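Local coordinates for protein FeeM (Uncultured bacterium, PDB 2G0B) that catalyses the synthesis of long-chain N-acyl amino acids, probably joining a fatty acyl group delivered by an acyl carrier protein to the amino group of tyrosine, at residues 7-12 and 52-57; 62-67 and 95-100. All blocks are in the same frame, centred on the assembly; numbering follows the deposited sequence.

Contact 1 of 2, residues 7-12 and 52-57; sequences KVARIL and FGLFNG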
# COMPACT_ATOMS: atom_id res chain seq x y z
N LYS A 7 -9.88 6.71 -16.31
CA LYS A 7 -9.03 6.02 -15.34
C LYS A 7 -9.52 4.61 -15.05
O LYS A 7 -10.67 4.42 -14.66
CB LYS A 7 -8.91 6.82 -14.03
CG LYS A 7 -8.87 8.34 -14.19
CD LYS A 7 -7.49 8.80 -14.62
CE LYS A 7 -7.22 10.22 -14.18
NZ LYS A 7 -5.77 10.43 -13.92
N VAL A 8 -8.65 3.62 -15.25
CA VAL A 8 -9.01 2.22 -14.99
C VAL A 8 -8.16 1.62 -13.87
O VAL A 8 -6.95 1.60 -13.96
CB VAL A 8 -8.87 1.32 -16.27
CG1 VAL A 8 -9.43 -0.07 -16.00
CG2 VAL A 8 -9.56 1.95 -17.46
N ALA A 9 -8.82 1.12 -12.83
CA ALA A 9 -8.13 0.40 -11.76
C ALA A 9 -8.49 -1.09 -11.80
O ALA A 9 -9.66 -1.46 -11.74
CB ALA A 9 -8.48 0.99 -10.42
N ARG A 10 -7.46 -1.95 -11.91
CA ARG A 10 -7.67 -3.41 -11.98
C ARG A 10 -6.50 -4.24 -11.40
O ARG A 10 -5.44 -3.70 -11.12
CB ARG A 10 -7.97 -3.83 -13.42
CG ARG A 10 -6.80 -3.71 -14.34
CD ARG A 10 -7.03 -4.33 -15.67
NE ARG A 10 -5.80 -4.38 -16.44
CZ ARG A 10 -5.55 -3.63 -17.50
NH1 ARG A 10 -6.46 -2.76 -17.95
NH2 ARG A 10 -4.40 -3.75 -18.13
N ILE A 11 -6.73 -5.54 -11.23
CA ILE A 11 -5.68 -6.45 -10.77
C ILE A 11 -4.69 -6.65 -11.90
O ILE A 11 -5.08 -6.84 -13.03
CB ILE A 11 -6.30 -7.83 -10.34
CG1 ILE A 11 -7.05 -7.68 -9.01
CG2 ILE A 11 -5.22 -8.91 -10.24
CD1 ILE A 11 -7.89 -8.90 -8.61
N LEU A 12 -3.40 -6.55 -11.59
CA LEU A 12 -2.38 -6.76 -12.60
C LEU A 12 -2.04 -8.24 -12.74
O LEU A 12 -1.61 -8.88 -11.78
CB LEU A 12 -1.13 -5.93 -12.29
CG LEU A 12 -1.34 -4.41 -12.28
CD1 LEU A 12 -0.01 -3.72 -12.24
CD2 LEU A 12 -2.15 -3.94 -13.48
N PHE A 52 -2.24 -4.38 -7.75
CA PHE A 52 -3.25 -3.61 -8.45
C PHE A 52 -2.57 -2.54 -9.30
O PHE A 52 -1.42 -2.18 -9.04
CB PHE A 52 -4.21 -2.96 -7.46
CG PHE A 52 -4.91 -3.93 -6.56
CD1 PHE A 52 -5.99 -4.66 -7.02
CD2 PHE A 52 -4.49 -4.11 -5.26
CE1 PHE A 52 -6.64 -5.57 -6.18
CE2 PHE A 52 -5.13 -5.01 -4.42
CZ PHE A 52 -6.20 -5.75 -4.89
N GLY A 53 -3.28 -2.05 -10.31
CA GLY A 53 -2.74 -1.03 -11.18
C GLY A 53 -3.76 0.03 -11.52
O GLY A 53 -4.96 -0.18 -11.41
N LEU A 54 -3.26 1.18 -11.95
CA LEU A 54 -4.09 2.31 -12.29
C LEU A 54 -3.67 2.80 -13.64
O LEU A 54 -2.51 3.17 -13.84
CB LEU A 54 -3.93 3.41 -11.25
CG LEU A 54 -4.92 4.57 -11.24
CD1 LEU A 54 -6.36 4.09 -11.30
CD2 LEU A 54 -4.70 5.42 -10.02
N PHE A 55 -4.62 2.84 -14.57
CA PHE A 55 -4.35 3.14 -15.97
C PHE A 55 -4.99 4.43 -16.44
O PHE A 55 -6.19 4.65 -16.26
CB PHE A 55 -4.85 2.00 -16.86
CG PHE A 55 -4.16 0.70 -16.64
CD1 PHE A 55 -4.61 -0.19 -15.67
CD2 PHE A 55 -3.06 0.35 -17.41
CE1 PHE A 55 -3.97 -1.36 -15.47
CE2 PHE A 55 -2.43 -0.83 -17.21
CZ PHE A 55 -2.88 -1.69 -16.24
N ASN A 56 -4.18 5.28 -17.06
CA ASN A 56 -4.68 6.45 -17.76
C ASN A 56 -4.88 6.08 -19.20
O ASN A 56 -3.94 6.14 -19.99
CB ASN A 56 -3.70 7.60 -17.67
CG ASN A 56 -4.37 8.94 -17.63
OD1 ASN A 56 -5.48 9.11 -18.15
ND2 ASN A 56 -3.72 9.92 -16.99
N GLY A 57 -6.10 5.66 -19.53
CA GLY A 57 -6.45 5.25 -20.87
C GLY A 57 -5.50 4.21 -21.39
O GLY A 57 -4.93 4.37 -22.48

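Contact 2 of 2, residues 62-67 and 95-100; sequences GTISII and AEVVQF. With NLT (N-dodecanoyl-L-tyrosine), chain I.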
# COMPACT_ATOMS: atom_id res chain seq x y z
N GLY A 62 0.02 4.14 -12.02
CA GLY A 62 0.03 3.96 -10.58
C GLY A 62 -0.19 2.53 -10.20
O GLY A 62 -0.86 1.79 -10.91
N THR A 63 0.36 2.14 -9.06
CA THR A 63 0.27 0.75 -8.61
C THR A 63 0.26 0.64 -7.10
O THR A 63 0.77 1.51 -6.40
CB THR A 63 1.41 -0.09 -9.22
OG1 THR A 63 1.42 -1.38 -8.61
CG2 THR A 63 2.78 0.48 -8.86
N ILE A 64 -0.37 -0.42 -6.61
CA ILE A 64 -0.37 -0.75 -5.18
C ILE A 64 -0.49 -2.26 -5.02
O ILE A 64 -1.18 -2.91 -5.78
CB ILE A 64 -1.52 0.02 -4.40
CG1 ILE A 64 -1.24 0.05 -2.90
CG2 ILE A 64 -2.90 -0.58 -4.69
CD1 ILE A 64 -1.96 1.16 -2.17
N SER A 65 0.24 -2.81 -4.06
CA SER A 65 0.14 -4.24 -3.79
C SER A 65 -0.25 -4.53 -2.35
O SER A 65 -0.20 -3.66 -1.49
CB SER A 65 1.45 -4.96 -4.14
OG SER A 65 1.87 -4.67 -5.46
N ILE A 66 -0.65 -5.77 -2.10
CA ILE A 66 -0.99 -6.22 -0.76
C ILE A 66 -0.41 -7.62 -0.54
O ILE A 66 -0.56 -8.50 -1.39
CB ILE A 66 -2.54 -6.19 -0.55
CG1 ILE A 66 -2.95 -7.00 0.68
CG2 ILE A 66 -3.29 -6.67 -1.78
CD1 ILE A 66 -4.13 -6.42 1.41
N ILE A 67 0.30 -7.80 0.57
CA ILE A 67 0.90 -9.10 0.90
C ILE A 67 0.22 -9.72 2.11
O ILE A 67 0.15 -9.12 3.17
CB ILE A 67 2.40 -8.94 1.17
CG1 ILE A 67 3.05 -8.09 0.08
CG2 ILE A 67 3.08 -10.33 1.28
CD1 ILE A 67 4.49 -7.75 0.34
N ALA A 95 -2.33 -8.30 6.93
CA ALA A 95 -1.87 -8.07 5.57
C ALA A 95 -1.22 -6.71 5.50
O ALA A 95 -1.68 -5.77 6.15
CB ALA A 95 -3.02 -8.16 4.59
N GLU A 96 -0.13 -6.62 4.77
CA GLU A 96 0.56 -5.35 4.64
C GLU A 96 0.35 -4.79 3.25
O GLU A 96 0.53 -5.50 2.25
CB GLU A 96 2.06 -5.52 4.94
CG GLU A 96 2.91 -4.37 4.43
CD GLU A 96 4.25 -4.21 5.15
OE1 GLU A 96 4.74 -3.06 5.22
OE2 GLU A 96 4.82 -5.23 5.61
N VAL A 97 -0.10 -3.54 3.19
CA VAL A 97 -0.24 -2.84 1.92
C VAL A 97 1.11 -2.22 1.57
O VAL A 97 1.67 -1.44 2.36
CB VAL A 97 -1.33 -1.77 1.96
CG1 VAL A 97 -1.63 -1.29 0.58
CG2 VAL A 97 -2.58 -2.32 2.59
N VAL A 98 1.59 -2.52 0.38
CA VAL A 98 2.99 -2.32 0.06
C VAL A 98 3.18 -1.85 -1.42
O VAL A 98 2.27 -2.00 -2.25
CB VAL A 98 3.74 -3.64 0.38
CG1 VAL A 98 4.24 -4.34 -0.86
CG2 VAL A 98 4.81 -3.41 1.38
N GLN A 99 4.35 -1.25 -1.71
CA GLN A 99 4.74 -0.83 -3.08
C GLN A 99 3.73 0.10 -3.77
O GLN A 99 3.42 -0.05 -4.96
CB GLN A 99 5.09 -2.03 -3.98
CG GLN A 99 6.24 -2.91 -3.49
CD GLN A 99 7.62 -2.43 -3.93
OE1 GLN A 99 8.30 -1.70 -3.20
NE2 GLN A 99 8.05 -2.88 -5.10
N PHE A 100 3.20 1.05 -3.00
CA PHE A 100 2.32 2.07 -3.52
C PHE A 100 3.16 3.14 -4.20
O PHE A 100 4.07 3.73 -3.59
CB PHE A 100 1.48 2.67 -2.39
CG PHE A 100 0.70 3.88 -2.79
CD1 PHE A 100 -0.08 3.88 -3.92
CD2 PHE A 100 0.72 5.02 -2.00
CE1 PHE A 100 -0.79 4.99 -4.28
CE2 PHE A 100 0.01 6.14 -2.35
CZ PHE A 100 -0.75 6.12 -3.49
N NLT I . 5.33 2.05 1.89
C1 NLT I . 4.24 2.32 1.17
OL NLT I . 4.18 2.24 -0.05
C2 NLT I . 3.02 2.77 1.97
C3 NLT I . 1.72 2.09 1.50
C4 NLT I . 0.48 2.92 1.89
C5 NLT I . -0.81 2.26 1.40
C6 NLT I . -2.06 2.84 2.06
C7 NLT I . -3.28 1.94 1.84
C8 NLT I . -4.58 2.71 2.07
C9 NLT I . -5.83 1.83 1.92
C10 NLT I . -6.84 2.23 3.00
C11 NLT I . -8.09 1.35 3.05
C12 NLT I . -9.14 2.00 3.95
CA NLT I . 6.64 1.71 1.32
CB NLT I . 7.66 1.51 2.43
CG NLT I . 8.33 2.81 2.82
CD2 NLT I . 9.04 3.55 1.88
CE2 NLT I . 9.64 4.74 2.24
CZ NLT I . 9.55 5.19 3.54
CE1 NLT I . 8.84 4.46 4.48
CD1 NLT I . 8.23 3.27 4.12
OH NLT I . 10.13 6.33 3.88
C NLT I . 6.61 0.44 0.52
O NLT I . 5.88 -0.49 0.93
O2 NLT I . 7.31 0.35 -0.52

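Contact 1 of 2, residues 7-12 and 52-57
The guanidinium of R10 lies flat over one face of the F55 ring, with the two planes 20° apart. R10 CZ sits 3.9 Å from the centroid of the F55 ring, a cation-pi stack shifted off the centre. CG of R10 occupies the crowded position between the backbone N and the carbonyl carbon (chi1 70°), and from there the chain runs extended to NE, so that the two side chains run across each other at about a right angle while their flat ends stack. NH2 also forms a salt bridge with E17 on helix 15-31, which would help fix the rotation of the guanidinium. L12 meets the same ring tip to tip at its edge, with CD2 3.6 Å from F55 CZ. Opposite R10 stands G53, and L12 fills the place beside it, its CG 3.6 Å from G53 N.

These groups ride on an antiparallel ladder in which strand 7-11 forms an outer edge of the mixed sheet of a GNAT-like acyltransferase fold. V8 and F55 exchange two backbone hydrogen bonds, and R10 and G53 do the same; V8 N to F55 O is 2.9 Å and the straightest, at 166°. On the other face, CB of A9 meets L54 CD1 at 3.9 Å, and both side chains touch helix 121-133. I11 and F52 lie side by side, I11 CG1 being 3.6 Å from F52 CE1. At the far end K7 and N56 also run alongside each other, but their polar tips turn to other partners: K7 NZ bonds to Y61 OH, and N56 ND2 to the carbonyl of L106.

Contact 2 of 2, residues 62-67 and 95-100
Strands 62-67 and 95-100 are regularly zipped at one end and irregular at the other, where Q99 is an extra residue between the pairs. In the tight half, two antiparallel hydrogen-bonded pairs, S65 with V98 and I67 with E96, supply four backbone bonds. The nearly straight bond from V98 N to S65 O (2.8 Å, 176°) has its donor above the carbonyl plane, whereas S65 N approaches V98 O nearly along the C=O axis. I67 crosses V98 obliquely on one face, CD1 lying 3.6 Å from V98 CG1; both side chains are backed by helix 38-44. On the face of I66 and V97, I64 CD1 reaches V97 CG1 at 3.7 Å, and near the strand end I66 CD1 packs against A95 CB. The carboxylate of E96 is buried, satisfied by M76 N and S142 OG.

Beyond V98 the strands fall out of step. Q99 adopts a left-handed backbone conformation (phi 55°), and F100 rather than Q99 comes nearest to I64. T63 O receives a CA-H contact from F100 CA at 3.3 Å, while the backbone of T63 pairs further along with A101. F100 is the one partly exposed residue of the contact; its CD1 is 3.7 Å from I64 CD1, and its ring meets that of F124.

The irregularity turns backbone N-H groups toward the bound N-dodecanoyl-L-tyrosine: Q99 N bonds to ligand carboxylate atom O at 3.1 Å, and F100 N makes a weak bond of 3.3 Å to the amide oxygen OL. The acyl chain passes I64, V97 and F100. This beta bulge, giving one N-H to the carboxylate and one, weakly, to the acyl carbonyl, is consistent with the bulged central strand that in GNAT-fold acyltransferases lines the acyl-donor site.

Overall arrangement
Both contacts are antiparallel pairings in one mixed sheet, joined through the neighbouring strands 49-56 and 59-68: F52 N probably bonds to I64 O, L54 N to G62 O, and the F52 ring packs on I66. Contact 1 lies at one outer edge, its centre about 15 Å from the centre of the chain; the centre of contact 2, almost wholly buried, is about 3 Å from it. Their chemistry follows this placement. The edge ladder is regular and carries charged and polar side chains with an aromatic stack, whereas the central one is mostly aliphatic and broken where it serves the product site. The side chain of F52 is about 9 Å from the bound product.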